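Local structure of TarM (Staphylococcus aureus subsp. aureus 21178, 4X7R) at residues Ile132-Phe135 and Ile141-Phe144; Met153-Asn158 and Cys164-Tyr169. The protein belongs to the GT-B clan of glycosyltransferases, and its model, with bound uridine-5'-diphosphate, pairs two parallel-sheet domains with a long antiparallel sheet. The protein carries 1 engineered substitution. All blocks are in the same frame, centred on the assembly; numbering follows the deposited sequence.

Contact 1 of 2, residues Ile132-Phe135 and Ile141-Phe144; sequences IDFF and IERF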
loop_
_atom_site.group_PDB
_atom_site.type_symbol
_atom_site.label_atom_id
_atom_site.label_comp_id
_atom_site.label_asym_id
_atom_site.label_seq_id
_atom_site.Cartn_x
_atom_site.Cartn_y
_atom_site.Cartn_z
ATOM N N ILE A 132 0.488 -14.470 24.973
ATOM C CA ILE A 132 0.054 -15.235 26.153
ATOM C C ILE A 132 -1.456 -15.333 26.088
ATOM O O ILE A 132 -2.139 -14.318 26.220
ATOM C CB ILE A 132 0.548 -14.708 27.529
ATOM C CG1 ILE A 132 2.077 -14.562 27.592
ATOM C CG2 ILE A 132 0.029 -15.594 28.675
ATOM C CD1 ILE A 132 2.595 -13.899 28.914
ATOM N N ASP A 133 -1.968 -16.548 25.826
ATOM C CA ASP A 133 -3.396 -16.835 25.769
ATOM C C ASP A 133 -3.808 -17.430 27.100
ATOM O O ASP A 133 -3.178 -18.382 27.563
ATOM C CB ASP A 133 -3.723 -17.800 24.619
ATOM C CG ASP A 133 -3.558 -17.217 23.240
ATOM O OD1 ASP A 133 -3.135 -16.045 23.137
ATOM O OD2 ASP A 133 -3.876 -17.921 22.256
ATOM N N PHE A 134 -4.810 -16.826 27.757
ATOM C CA PHE A 134 -5.325 -17.326 29.023
ATOM C C PHE A 134 -6.619 -18.060 28.794
ATOM O O PHE A 134 -7.393 -17.715 27.900
ATOM C CB PHE A 134 -5.477 -16.223 30.075
ATOM C CG PHE A 134 -4.192 -15.859 30.773
ATOM C CD1 PHE A 134 -3.623 -16.714 31.712
ATOM C CD2 PHE A 134 -3.565 -14.639 30.522
ATOM C CE1 PHE A 134 -2.431 -16.373 32.358
ATOM C CE2 PHE A 134 -2.381 -14.292 31.182
ATOM C CZ PHE A 134 -1.822 -15.157 32.095
ATOM N N PHE A 135 -6.832 -19.098 29.583
ATOM C CA PHE A 135 -7.987 -19.983 29.480
ATOM C C PHE A 135 -8.793 -20.042 30.755
ATOM O O PHE A 135 -8.255 -19.813 31.842
ATOM C CB PHE A 135 -7.529 -21.403 29.089
ATOM C CG PHE A 135 -6.957 -21.457 27.700
ATOM C CD1 PHE A 135 -5.645 -21.072 27.454
ATOM C CD2 PHE A 135 -7.723 -21.907 26.632
ATOM C CE1 PHE A 135 -5.129 -21.083 26.154
ATOM C CE2 PHE A 135 -7.199 -21.937 25.339
ATOM C CZ PHE A 135 -5.908 -21.514 25.109
ATOM N N ILE A 141 -10.040 -17.062 27.005
ATOM C CA ILE A 141 -10.711 -15.823 27.411
ATOM C C ILE A 141 -9.969 -14.576 26.891
ATOM O O ILE A 141 -10.596 -13.626 26.397
ATOM C CB ILE A 141 -11.026 -15.800 28.934
ATOM C CG1 ILE A 141 -9.759 -16.011 29.797
ATOM C CG2 ILE A 141 -12.106 -16.856 29.264
ATOM C CD1 ILE A 141 -9.886 -15.642 31.262
ATOM N N GLU A 142 -8.623 -14.597 26.956
ATOM C CA GLU A 142 -7.823 -13.459 26.525
ATOM C C GLU A 142 -6.460 -13.761 25.939
ATOM O O GLU A 142 -5.899 -14.831 26.157
ATOM C CB GLU A 142 -7.704 -12.424 27.650
ATOM C CG GLU A 142 -7.212 -13.001 28.947
ATOM C CD GLU A 142 -7.604 -12.195 30.163
ATOM O OE1 GLU A 142 -8.602 -11.440 30.102
ATOM O OE2 GLU A 142 -6.910 -12.334 31.190
ATOM N N ARG A 143 -5.918 -12.773 25.215
ATOM C CA ARG A 143 -4.589 -12.812 24.640
ATOM C C ARG A 143 -3.860 -11.501 24.903
ATOM O O ARG A 143 -4.339 -10.444 24.480
ATOM C CB ARG A 143 -4.633 -13.103 23.124
ATOM C CG ARG A 143 -3.310 -12.799 22.400
ATOM C CD ARG A 143 -3.311 -13.196 20.942
ATOM N NE ARG A 143 -3.118 -14.642 20.834
ATOM C CZ ARG A 143 -2.740 -15.278 19.732
ATOM N NH1 ARG A 143 -2.498 -14.601 18.619
ATOM N NH2 ARG A 143 -2.571 -16.594 19.745
ATOM N N PHE A 144 -2.678 -11.587 25.529
ATOM C CA PHE A 144 -1.764 -10.464 25.696
ATOM C C PHE A 144 -0.657 -10.620 24.623
ATOM O O PHE A 144 -0.011 -11.679 24.534
ATOM C CB PHE A 144 -1.139 -10.449 27.104
ATOM C CG PHE A 144 -2.101 -10.095 28.207
ATOM C CD1 PHE A 144 -2.847 -11.083 28.845
ATOM C CD2 PHE A 144 -2.274 -8.771 28.602
ATOM C CE1 PHE A 144 -3.756 -10.752 29.852
ATOM C CE2 PHE A 144 -3.164 -8.445 29.634
ATOM C CZ PHE A 144 -3.901 -9.437 30.253
#
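Arg-143 grips Asp-133 side-on with two nitrogens, one for each carboxylate oxygen. Arg-143 NE donates to Asp-133 OD1 at 2.7 Å, entering on the syn lone pair with an N-H...O angle of 165°. Alongside it NH2 reaches OD2, 3.1 Å from Arg-143 NH2 to Asp-133 OD2, again from the syn side but somewhat out of the carboxylate plane. The two planes are 33° apart, so the two flat groups are twisted against each other rather than coplanar. Arg-143 sets out with CG on the far side of CB from its backbone N (chi1 165°) and bends only at chi3, which turns NE toward Asp-133 OD1, with the carboxylate at the guanidinium edge. Asp-133 OD2 also makes a salt bridge to Arg-140; Arg-140 and Arg-124 both come close to Arg-143 NH2, so the carboxylate probably offsets some of this gathered positive charge.

Beneath this pair the backbones form an antiparallel hairpin, strands 129-136 and 139-147, within the long antiparallel sheet. Ile-132 and Phe-144 exchange two hydrogen bonds, and Phe-134 N donates to Glu-142 O at 2.8 Å. A classic beta bulge follows: Ile-141 and Glu-142 both face Phe-134, whose O takes a bond from Ile-141 N at 2.9 Å and a weak one from Glu-142 N at 3.5 Å.

The sheet face opposite the salt bridge carries Ile-132, Phe-134, Glu-142 and Phe-144, turned toward helix 86-95. Here Phe-134 CD2 approaches Phe-144 CE1 at 3.9 Å, the two rings meeting edge against edge. Glu-142 lays its CG against the CB of Phe-134, 3.8 Å from Glu-142 CG to Phe-134 CB, while its OE2 forms a salt bridge with Arg-95. The same arginine makes a cation-pi contact with the Phe-134 ring.

Contact 2 of 2, residues Met153-Asn158 and Cys164-Tyr169; sequences MKETFN and CYQVFY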
loop_
_atom_site.group_PDB
_atom_site.type_symbol
_atom_site.label_atom_id
_atom_site.label_comp_id
_atom_site.label_asym_id
_atom_site.label_seq_id
_atom_site.Cartn_x
_atom_site.Cartn_y
_atom_site.Cartn_z
ATOM N N MET A 153 -0.924 -4.879 23.493
ATOM C CA MET A 153 -2.332 -5.143 23.247
ATOM C C MET A 153 -2.875 -6.304 24.059
ATOM O O MET A 153 -2.170 -7.266 24.319
ATOM C CB MET A 153 -2.529 -5.420 21.727
ATOM C CG MET A 153 -3.976 -5.672 21.287
ATOM S SD MET A 153 -4.187 -5.891 19.476
ATOM C CE MET A 153 -3.123 -7.283 19.153
ATOM N N LYS A 154 -4.149 -6.212 24.426
ATOM C CA LYS A 154 -4.924 -7.275 25.078
ATOM C C LYS A 154 -6.192 -7.461 24.236
ATOM O O LYS A 154 -6.861 -6.483 23.910
ATOM C CB LYS A 154 -5.268 -6.926 26.536
ATOM C CG LYS A 154 -6.128 -7.976 27.284
ATOM C CD LYS A 154 -6.570 -7.417 28.626
ATOM C CE LYS A 154 -7.993 -7.753 29.003
ATOM N NZ LYS A 154 -8.913 -6.607 28.752
ATOM N N GLU A 155 -6.496 -8.698 23.863
ATOM C CA GLU A 155 -7.733 -9.015 23.129
ATOM C C GLU A 155 -8.568 -9.926 23.975
ATOM O O GLU A 155 -8.022 -10.780 24.673
ATOM C CB GLU A 155 -7.465 -9.666 21.768
ATOM C CG GLU A 155 -6.877 -8.708 20.746
ATOM C CD GLU A 155 -6.291 -9.426 19.550
ATOM O OE1 GLU A 155 -5.462 -10.342 19.757
ATOM O OE2 GLU A 155 -6.668 -9.082 18.408
ATOM N N THR A 156 -9.881 -9.705 23.990
ATOM C CA THR A 156 -10.828 -10.578 24.721
ATOM C C THR A 156 -11.613 -11.424 23.716
ATOM O O THR A 156 -12.038 -10.908 22.679
ATOM C CB THR A 156 -11.726 -9.772 25.662
ATOM O OG1 THR A 156 -10.892 -9.024 26.539
ATOM C CG2 THR A 156 -12.648 -10.647 26.487
ATOM N N PHE A 157 -11.859 -12.695 24.055
ATOM C CA PHE A 157 -12.587 -13.629 23.166
ATOM C C PHE A 157 -13.946 -14.022 23.673
ATOM O O PHE A 157 -14.116 -14.189 24.870
ATOM C CB PHE A 157 -11.753 -14.888 22.860
ATOM C CG PHE A 157 -10.444 -14.565 22.186
ATOM C CD1 PHE A 157 -9.308 -14.258 22.940
ATOM C CD2 PHE A 157 -10.355 -14.508 20.803
ATOM C CE1 PHE A 157 -8.107 -13.938 22.319
ATOM C CE2 PHE A 157 -9.149 -14.181 20.181
ATOM C CZ PHE A 157 -8.038 -13.880 20.944
ATOM N N ASN A 158 -14.901 -14.208 22.746
ATOM C CA ASN A 158 -16.261 -14.684 23.040
ATOM C C ASN A 158 -16.305 -16.235 23.021
ATOM O O ASN A 158 -15.258 -16.881 22.868
ATOM C CB ASN A 158 -17.273 -14.080 22.032
ATOM C CG ASN A 158 -17.140 -14.547 20.602
ATOM O OD1 ASN A 158 -16.423 -15.493 20.274
ATOM N ND2 ASN A 158 -17.831 -13.874 19.707
ATOM N N CYS A 164 -13.860 -9.943 20.650
ATOM C CA CYS A 164 -14.999 -9.075 20.945
ATOM C C CYS A 164 -14.583 -7.760 21.631
ATOM O O CYS A 164 -15.384 -6.830 21.707
ATOM C CB CYS A 164 -16.068 -9.816 21.746
ATOM S SG CYS A 164 -15.503 -10.432 23.359
ATOM N N TYR A 165 -13.324 -7.663 22.089
ATOM C CA TYR A 165 -12.824 -6.498 22.806
ATOM C C TYR A 165 -11.311 -6.378 22.684
ATOM O O TYR A 165 -10.619 -7.388 22.721
ATOM C CB TYR A 165 -13.234 -6.651 24.301
ATOM C CG TYR A 165 -13.257 -5.364 25.087
ATOM C CD1 TYR A 165 -14.273 -4.431 24.904
ATOM C CD2 TYR A 165 -12.280 -5.087 26.042
ATOM C CE1 TYR A 165 -14.296 -3.235 25.625
ATOM C CE2 TYR A 165 -12.291 -3.891 26.766
ATOM C CZ TYR A 165 -13.317 -2.985 26.573
ATOM O OH TYR A 165 -13.380 -1.867 27.351
ATOM N N GLN A 166 -10.797 -5.139 22.553
ATOM C CA GLN A 166 -9.361 -4.865 22.510
ATOM C C GLN A 166 -9.009 -3.713 23.399
ATOM O O GLN A 166 -9.764 -2.739 23.497
ATOM C CB GLN A 166 -8.826 -4.515 21.099
ATOM C CG GLN A 166 -9.135 -5.561 20.065
ATOM C CD GLN A 166 -8.624 -5.091 18.751
ATOM O OE1 GLN A 166 -8.888 -3.958 18.320
ATOM N NE2 GLN A 166 -7.877 -5.959 18.098
ATOM N N VAL A 167 -7.830 -3.822 24.016
ATOM C CA VAL A 167 -7.205 -2.785 24.840
ATOM C C VAL A 167 -5.792 -2.565 24.265
ATOM O O VAL A 167 -5.073 -3.537 24.028
ATOM C CB VAL A 167 -7.183 -3.161 26.346
ATOM C CG1 VAL A 167 -6.577 -2.047 27.180
ATOM C CG2 VAL A 167 -8.589 -3.525 26.852
ATOM N N PHE A 168 -5.412 -1.300 24.039
ATOM C CA PHE A 168 -4.079 -0.942 23.578
ATOM C C PHE A 168 -3.304 -0.338 24.736
ATOM O O PHE A 168 -3.859 0.483 25.470
ATOM C CB PHE A 168 -4.150 0.031 22.386
ATOM C CG PHE A 168 -4.840 -0.547 21.179
ATOM C CD1 PHE A 168 -4.508 -1.812 20.703
ATOM C CD2 PHE A 168 -5.756 0.203 20.461
ATOM C CE1 PHE A 168 -5.132 -2.342 19.567
ATOM C CE2 PHE A 168 -6.355 -0.317 19.303
ATOM C CZ PHE A 168 -6.056 -1.593 18.879
ATOM N N TYR A 169 -2.004 -0.699 24.864
ATOM C CA TYR A 169 -1.136 -0.270 25.956
ATOM C C TYR A 169 0.026 0.527 25.428
ATOM O O TYR A 169 0.607 0.168 24.388
ATOM C CB TYR A 169 -0.613 -1.475 26.753
ATOM C CG TYR A 169 -1.699 -2.307 27.383
ATOM C CD1 TYR A 169 -2.341 -3.304 26.661
ATOM C CD2 TYR A 169 -2.068 -2.119 28.715
ATOM C CE1 TYR A 169 -3.352 -4.069 27.233
ATOM C CE2 TYR A 169 -3.063 -2.895 29.307
ATOM C CZ TYR A 169 -3.708 -3.866 28.556
ATOM O OH TYR A 169 -4.716 -4.617 29.110
#
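Met-153 and Phe-168 face each other as a non-hydrogen-bonded pair in the antiparallel hairpin of strands 150-157 and 163-169, and the methionine runs alongside the phenylalanine in the same direction. Its CB looks onto the carbonyl oxygen of Val-167, and CG sits closer to that oxygen, 3.6 Å from Met-153 CG to Val-167 O, while also touching Phe-168 CE1. With chi1 -178° the chain runs extended as far as the sulfur, carrying SD to the rim of the ring. This is a Met-aromatic contact made at the edge: Met-153 SD is 5.0 Å from the centroid of the Phe-168 ring and 83° off its normal. The Gln-166 side chain slants across the methionine, bringing its NE2 near SD. A bend at chi3 then turns the terminal methyl away from the Phe-168 ring and toward the Glu-155 carboxylate, with Met-153 CE 3.9 Å from Glu-155 OE1. Outside the hairpin, Tyr-43 stacks on the Phe-168 ring and Phe-70 meets it edge-to-face.

On this same face Gln-166 lies beside Glu-155 and offers NE2 to OE2 in a weak hydrogen bond, 3.4 Å from Gln-166 NE2 to Glu-155 OE2; the stronger hold on the amide is at OE1, which accepts from Arg-179.

The other face carries Lys-154, Thr-156, Tyr-165 and Val-167. There Lys-154 CB lies at the edge of the Tyr-169 ring, Lys-154 CD is 3.4 Å from Tyr-169 OH, and the bent end of the lysine brings NZ beside Val-167 CG2. Thr-156 and Tyr-165 sit CB against CB.

Lys-154 and Val-167 exchange two backbone hydrogen bonds, and Thr-156 N donates to Tyr-165 O. At the turn end Cys-164 and Tyr-165 both face Thr-156 in a classic beta bulge, where Cys-164 N reaches Thr-156 O at 2.9 Å with an N-H...O angle of 168°.

How the contacts relate
Contacts 1 and 2 are two hairpins of one antiparallel sheet that share no strand, their centres 9 Å apart. The intervening pair of strands, 139-147 and 150-157, joins them, stitched by probable backbone bonds from Phe-157 N to Ile-141 O and from Glu-155 N to Arg-143 O. Both contacts are partly buried, and each has a classic bulge near its turn. Their chemistry differs: contact 1 sets a two-pronged salt bridge on one face and packs aromatic rings against helix 86-95 on the other, whereas contact 2 relies on a sulfur at a ring edge, aliphatic contacts and a weak amide-carboxylate bond. Contact 2 also lies nearer the centre of the chain.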